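Local coordinates for alpha-galactosidase 1 (Saccharomyces cerevisiae, PDB 3LRK), which hydrolyses terminal, non-reducing alpha-D-galactose residues from alpha-D-galactosides such as galactose oligosaccharides, galactomannans and galactolipids, working as a secreted homotetrameric glycoprotein, at residues A[388-393]-A[446-451]; A[353-358]-A[374-379]. The protein carries 1 engineered substitution. All coordinates share one frame; numbering follows the deposited sequence.

Interaction 1: residues A[388-393]-A[446-451]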
loop_
_atom_site.group_PDB
_atom_site.type_symbol
_atom_site.label_atom_id
_atom_site.label_comp_id
_atom_site.label_asym_id
_atom_site.label_seq_id
_atom_site.Cartn_x
_atom_site.Cartn_y
_atom_site.Cartn_z
ATOM N N THR A 388 -36.984 -3.071 22.801
ATOM C CA THR A 388 -38.012 -3.165 23.837
ATOM C C THR A 388 -39.103 -4.179 23.459
ATOM O O THR A 388 -39.916 -4.568 24.304
ATOM C CB THR A 388 -38.603 -1.756 24.100
ATOM O OG1 THR A 388 -37.671 -1.003 24.885
ATOM C CG2 THR A 388 -39.937 -1.810 24.830
ATOM N N SER A 389 -39.102 -4.616 22.200
ATOM C CA SER A 389 -40.115 -5.540 21.682
ATOM C C SER A 389 -39.675 -6.993 21.714
ATOM O O SER A 389 -38.485 -7.294 21.841
ATOM C CB SER A 389 -40.490 -5.176 20.243
ATOM O OG SER A 389 -41.049 -3.882 20.175
ATOM N N THR A 390 -40.654 -7.889 21.583
ATOM C CA THR A 390 -40.400 -9.325 21.488
ATOM C C THR A 390 -40.457 -9.744 20.015
ATOM O O THR A 390 -41.325 -9.289 19.264
ATOM C CB THR A 390 -41.394 -10.126 22.375
ATOM O OG1 THR A 390 -41.165 -9.792 23.748
ATOM C CG2 THR A 390 -41.223 -11.634 22.203
ATOM N N TRP A 391 -39.509 -10.590 19.609
ATOM C CA TRP A 391 -39.388 -11.010 18.211
ATOM C C TRP A 391 -39.530 -12.511 18.078
ATOM O O TRP A 391 -38.899 -13.259 18.822
ATOM C CB TRP A 391 -38.041 -10.563 17.625
ATOM C CG TRP A 391 -37.915 -9.072 17.528
ATOM C CD1 TRP A 391 -37.658 -8.204 18.552
ATOM C CD2 TRP A 391 -38.061 -8.270 16.348
ATOM N NE1 TRP A 391 -37.634 -6.912 18.085
ATOM C CE2 TRP A 391 -37.876 -6.924 16.735
ATOM C CE3 TRP A 391 -38.327 -8.559 15.002
ATOM C CZ2 TRP A 391 -37.943 -5.864 15.823
ATOM C CZ3 TRP A 391 -38.396 -7.507 14.096
ATOM C CH2 TRP A 391 -38.206 -6.175 14.514
ATOM N N ASP A 392 -40.355 -12.941 17.127
ATOM C CA ASP A 392 -40.490 -14.355 16.799
ATOM C C ASP A 392 -39.324 -14.801 15.926
ATOM O O ASP A 392 -38.979 -14.127 14.953
ATOM C CB ASP A 392 -41.814 -14.619 16.083
ATOM C CG ASP A 392 -43.015 -14.552 17.027
ATOM O OD1 ASP A 392 -42.817 -14.649 18.255
ATOM O OD2 ASP A 392 -44.154 -14.404 16.528
ATOM N N ILE A 393 -38.721 -15.925 16.297
ATOM C CA ILE A 393 -37.597 -16.494 15.563
ATOM C C ILE A 393 -38.122 -17.520 14.568
ATOM O O ILE A 393 -38.853 -18.441 14.943
ATOM C CB ILE A 393 -36.577 -17.175 16.508
ATOM C CG1 ILE A 393 -36.143 -16.217 17.626
ATOM C CG2 ILE A 393 -35.358 -17.697 15.723
ATOM C CD1 ILE A 393 -35.407 -16.888 18.768
ATOM N N SER A 446 -39.160 -17.373 20.371
ATOM C CA SER A 446 -39.224 -15.925 20.409
ATOM C C SER A 446 -38.090 -15.381 21.261
ATOM O O SER A 446 -37.589 -16.075 22.149
ATOM C CB SER A 446 -40.576 -15.468 20.958
ATOM O OG SER A 446 -40.685 -15.788 22.331
ATOM N N LEU A 447 -37.689 -14.145 20.978
ATOM C CA LEU A 447 -36.619 -13.485 21.715
ATOM C C LEU A 447 -37.152 -12.210 22.352
ATOM O O LEU A 447 -37.603 -11.303 21.655
ATOM C CB LEU A 447 -35.434 -13.162 20.794
ATOM C CG LEU A 447 -33.992 -13.318 21.300
ATOM C CD1 LEU A 447 -33.026 -12.664 20.321
ATOM C CD2 LEU A 447 -33.771 -12.770 22.701
ATOM N N SER A 448 -37.093 -12.163 23.681
ATOM C CA SER A 448 -37.563 -11.023 24.463
ATOM C C SER A 448 -36.383 -10.142 24.872
ATOM O O SER A 448 -35.239 -10.604 24.872
ATOM C CB SER A 448 -38.298 -11.506 25.725
ATOM O OG SER A 448 -39.299 -12.456 25.414
ATOM N N PRO A 449 -36.649 -8.873 25.232
ATOM C CA PRO A 449 -35.581 -8.061 25.805
ATOM C C PRO A 449 -34.920 -8.768 26.992
ATOM O O PRO A 449 -35.582 -9.528 27.711
ATOM C CB PRO A 449 -36.317 -6.809 26.282
ATOM C CG PRO A 449 -37.483 -6.705 25.389
ATOM C CD PRO A 449 -37.911 -8.115 25.125
ATOM N N ASN A 450 -33.621 -8.527 27.167
ATOM C CA ASN A 450 -32.826 -9.077 28.279
ATOM C C ASN A 450 -32.487 -10.572 28.157
ATOM O O ASN A 450 -31.554 -11.054 28.809
ATOM C CB ASN A 450 -33.467 -8.768 29.651
ATOM C CG ASN A 450 -34.089 -7.376 29.718
ATOM O OD1 ASN A 450 -33.451 -6.374 29.384
ATOM N ND2 ASN A 450 -35.344 -7.312 30.152
ATOM N N ALA A 451 -33.243 -11.295 27.325
ATOM C CA ALA A 451 -33.029 -12.727 27.105
ATOM C C ALA A 451 -31.938 -12.992 26.055
ATOM O O ALA A 451 -31.581 -12.099 25.281
ATOM C CB ALA A 451 -34.331 -13.391 26.701
#
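Trp391 and Leu447 form an antiparallel hydrogen-bonded pair between strands 391-395 and 442-447. Leu447 N gives a short bond of 2.6 Å to Trp391 O, lying in the carbonyl plane, while Trp391 N reaches Leu447 O at 2.9 Å, nearly straight (170° at the hydrogen) but from above the acceptor's plane. Ser446 CA adds a CA-H...O contact to Trp391 O, and Thr390 CA one to Leu447 O.

The buried side is that of Trp391 and Leu447. The indole, its CG anti to the carbonyl carbon (chi1 -66°), swings away from Leu447 to pack on Leu467 and Pro469, and its NE1 is hydrogen-bonded to Lys386 O. Ile393 CD1 approaches Leu447 CB at 4.2 Å, while the leucine lies against Leu373 and Ile376 of helix 373-376.

The other face is more open, with Ser446 exposed to solvent and Thr390 and Asp392 partly so. Here Asp392 and Ser446 form the next pair, non-hydrogen-bonded, with Asp392 OD1 3.6 Å from Ser446 CB. OD1 has a weak hydrogen bond to Ser470 OG, and OD2 a long, weak ion pair with Lys443. Thr390 OG1 stands 3.7 Å from Ser448 OG, and Thr390 CG2, anti to the backbone N, lies 3.7 Å from Leu447 O and near both serines. An alanine at Thr390 would lack OG1 and CG2 and probably loosen the packing against Ser446 and Ser448. The CG-CD edge of the Pro449 ring bears on the 388-389 backbone, CG 3.4 Å from Thr388 O and CD equally near Ser389 O, which is buried without a polar partner.

A type II turn, Ser448 to Ala451, then carries the chain away; the contact ends an antiparallel pairing with strand 442-447, the outermost of the sheet within this chain, in the C-terminal beta-sandwich domain.

Interaction 2: residues A[353-358]-A[374-379]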
loop_
_atom_site.group_PDB
_atom_site.type_symbol
_atom_site.label_atom_id
_atom_site.label_comp_id
_atom_site.label_asym_id
_atom_site.label_seq_id
_atom_site.Cartn_x
_atom_site.Cartn_y
_atom_site.Cartn_z
ATOM N N GLY A 353 -39.782 -5.076 7.442
ATOM C CA GLY A 353 -39.518 -4.756 8.839
ATOM C C GLY A 353 -38.885 -5.885 9.632
ATOM O O GLY A 353 -38.485 -5.690 10.778
ATOM N N ASP A 354 -38.797 -7.068 9.026
ATOM C CA ASP A 354 -38.145 -8.211 9.653
ATOM C C ASP A 354 -36.614 -8.020 9.666
ATOM O O ASP A 354 -36.104 -7.061 9.099
ATOM C CB ASP A 354 -38.522 -9.519 8.932
ATOM C CG ASP A 354 -40.021 -9.837 8.999
ATOM O OD1 ASP A 354 -40.765 -9.196 9.783
ATOM O OD2 ASP A 354 -40.458 -10.745 8.262
ATOM N N GLN A 355 -35.906 -8.920 10.343
ATOM C CA GLN A 355 -34.439 -8.908 10.410
ATOM C C GLN A 355 -33.915 -10.294 10.058
ATOM O O GLN A 355 -34.490 -11.289 10.495
ATOM C CB GLN A 355 -33.984 -8.523 11.830
ATOM C CG GLN A 355 -32.502 -8.069 11.958
ATOM C CD GLN A 355 -32.243 -6.647 11.439
ATOM O OE1 GLN A 355 -31.090 -6.206 11.354
ATOM N NE2 GLN A 355 -33.307 -5.927 11.100
ATOM N N VAL A 356 -32.842 -10.368 9.265
ATOM C CA VAL A 356 -32.155 -11.646 9.018
ATOM C C VAL A 356 -30.960 -11.722 9.934
ATOM O O VAL A 356 -30.179 -10.769 10.024
ATOM C CB VAL A 356 -31.556 -11.815 7.588
ATOM C CG1 VAL A 356 -31.601 -13.292 7.147
ATOM C CG2 VAL A 356 -32.208 -10.943 6.589
ATOM N N VAL A 357 -30.805 -12.867 10.589
ATOM C CA VAL A 357 -29.695 -13.093 11.504
ATOM C C VAL A 357 -28.965 -14.363 11.089
ATOM O O VAL A 357 -29.597 -15.371 10.760
ATOM C CB VAL A 357 -30.186 -13.173 12.978
ATOM C CG1 VAL A 357 -29.012 -13.315 13.939
ATOM C CG2 VAL A 357 -30.989 -11.934 13.331
ATOM N N ALA A 358 -27.636 -14.300 11.070
ATOM C CA ALA A 358 -26.819 -15.479 10.787
ATOM C C ALA A 358 -25.851 -15.719 11.930
ATOM O O ALA A 358 -25.101 -14.822 12.318
ATOM C CB ALA A 358 -26.056 -15.322 9.462
ATOM N N GLU A 374 -29.823 -6.700 21.444
ATOM C CA GLU A 374 -28.890 -5.566 21.381
ATOM C C GLU A 374 -27.858 -5.754 20.269
ATOM O O GLU A 374 -27.568 -4.809 19.539
ATOM C CB GLU A 374 -28.195 -5.328 22.731
ATOM C CG GLU A 374 -29.148 -4.974 23.882
ATOM C CD GLU A 374 -28.430 -4.522 25.153
ATOM O OE1 GLU A 374 -27.180 -4.566 25.198
ATOM O OE2 GLU A 374 -29.124 -4.117 26.115
ATOM N N GLU A 375 -27.337 -6.976 20.137
ATOM C CA GLU A 375 -26.379 -7.328 19.079
ATOM C C GLU A 375 -27.039 -7.433 17.710
ATOM O O GLU A 375 -26.496 -6.935 16.721
ATOM C CB GLU A 375 -25.673 -8.646 19.382
ATOM C CG GLU A 375 -24.714 -8.620 20.552
ATOM C CD GLU A 375 -23.781 -9.816 20.548
ATOM O OE1 GLU A 375 -24.188 -10.902 20.076
ATOM O OE2 GLU A 375 -22.628 -9.663 21.009
ATOM N N ILE A 376 -28.192 -8.102 17.657
ATOM C CA ILE A 376 -28.968 -8.239 16.421
ATOM C C ILE A 376 -29.337 -6.869 15.847
ATOM O O ILE A 376 -29.106 -6.599 14.664
ATOM C CB ILE A 376 -30.247 -9.085 16.636
ATOM C CG1 ILE A 376 -29.881 -10.551 16.885
ATOM C CG2 ILE A 376 -31.194 -8.942 15.449
ATOM C CD1 ILE A 376 -31.001 -11.380 17.516
ATOM N N PHE A 377 -29.894 -6.006 16.693
ATOM C CA PHE A 377 -30.286 -4.674 16.274
ATOM C C PHE A 377 -29.194 -3.681 16.656
ATOM O O PHE A 377 -29.378 -2.768 17.481
ATOM C CB PHE A 377 -31.675 -4.326 16.813
ATOM C CG PHE A 377 -32.754 -5.233 16.284
ATOM C CD1 PHE A 377 -33.240 -6.285 17.055
ATOM C CD2 PHE A 377 -33.265 -5.050 14.999
ATOM C CE1 PHE A 377 -34.231 -7.133 16.559
ATOM C CE2 PHE A 377 -34.254 -5.891 14.493
ATOM C CZ PHE A 377 -34.739 -6.934 15.274
ATOM N N PHE A 378 -28.058 -3.891 15.986
ATOM C CA PHE A 378 -26.769 -3.266 16.261
ATOM C C PHE A 378 -26.728 -1.736 16.179
ATOM O O PHE A 378 -25.885 -1.120 16.833
ATOM C CB PHE A 378 -25.690 -3.882 15.336
ATOM C CG PHE A 378 -26.066 -3.874 13.870
ATOM C CD1 PHE A 378 -25.801 -2.764 13.073
ATOM C CD2 PHE A 378 -26.698 -4.974 13.289
ATOM C CE1 PHE A 378 -26.167 -2.741 11.721
ATOM C CE2 PHE A 378 -27.067 -4.963 11.935
ATOM C CZ PHE A 378 -26.798 -3.850 11.151
ATOM N N ASP A 379 -27.593 -1.125 15.366
ATOM C CA ASP A 379 -27.657 0.342 15.288
ATOM C C ASP A 379 -28.862 0.945 16.029
ATOM O O ASP A 379 -29.197 2.116 15.824
ATOM C CB ASP A 379 -27.626 0.837 13.835
ATOM C CG ASP A 379 -26.277 0.591 13.147
ATOM O OD1 ASP A 379 -25.267 0.322 13.837
ATOM O OD2 ASP A 379 -26.239 0.670 11.900
#
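Gln355 and Phe377 run alongside one another pointing opposite ways, the amide plane tilted 53° from the ring. Gln355 leaves its strand with CG anti to the backbone N (chi1 -163°) and bends at chi2, which lays the chain along the CE2 and CZ side of the phenyl ring: CB is 3.8 Å from Phe377 CE2, and NE2 comes obliquely to the same carbon at 3.5 Å. The polar end has its partner outside, on the neighbouring strand: Ser347 OG is hydrogen-bonded to both Gln355 OE1 and Ile376 O, which would have to share its single proton, and so links the glutamine to the end of the helix.

Ile376 works in two directions. Its CG2, anti to the backbone N, stands over one face of the Phe377 ring, offset toward the rim, and also touches Gln355 CG at 3.8 Å. The isoleucine side chain lies roughly perpendicular to that of Val357, CG2 to CG2 at 3.7 Å, with Ile376 CG1 close to both valine methyls. The three apolar side chains and the aliphatic part of Gln355 thus form a continuous buried patch.

Phe377 leaves helical geometry as the centre of an inverse gamma turn, closed by a weak bond from Phe378 N to Ile376 O. Phe378, whose ring edge receives Glu375 O in its plane, packs beside Ser347 and against Arg220 of a second subunit, and the same arginine forms a salt bridge with Asp379. The arrangement is that of a short helix, 373-376, whose end packs on the antiparallel sheet of the C-terminal beta-sandwich domain.

In the fold
Both contacts reach the same antiparallel sheet of the C-terminal domain and lie on one side of the chain's centre, their own centres 11 Å apart. Interaction 1 is partly buried and rests on main-chain bonds at the outermost strand, with serines and a threonine on its more open face; interaction 2 is buried and joins a strand to the end of helix 373-376 and the turn after it, mainly through side chains. The two merge where the rings of Trp391 and Phe377 meet, CZ2 to CZ at 3.4 Å, and where Leu447 CD1 packs on Ile376 CD1. Helix 373-376 therefore bears on both segment pairs, while only interaction 2 adjoins another subunit.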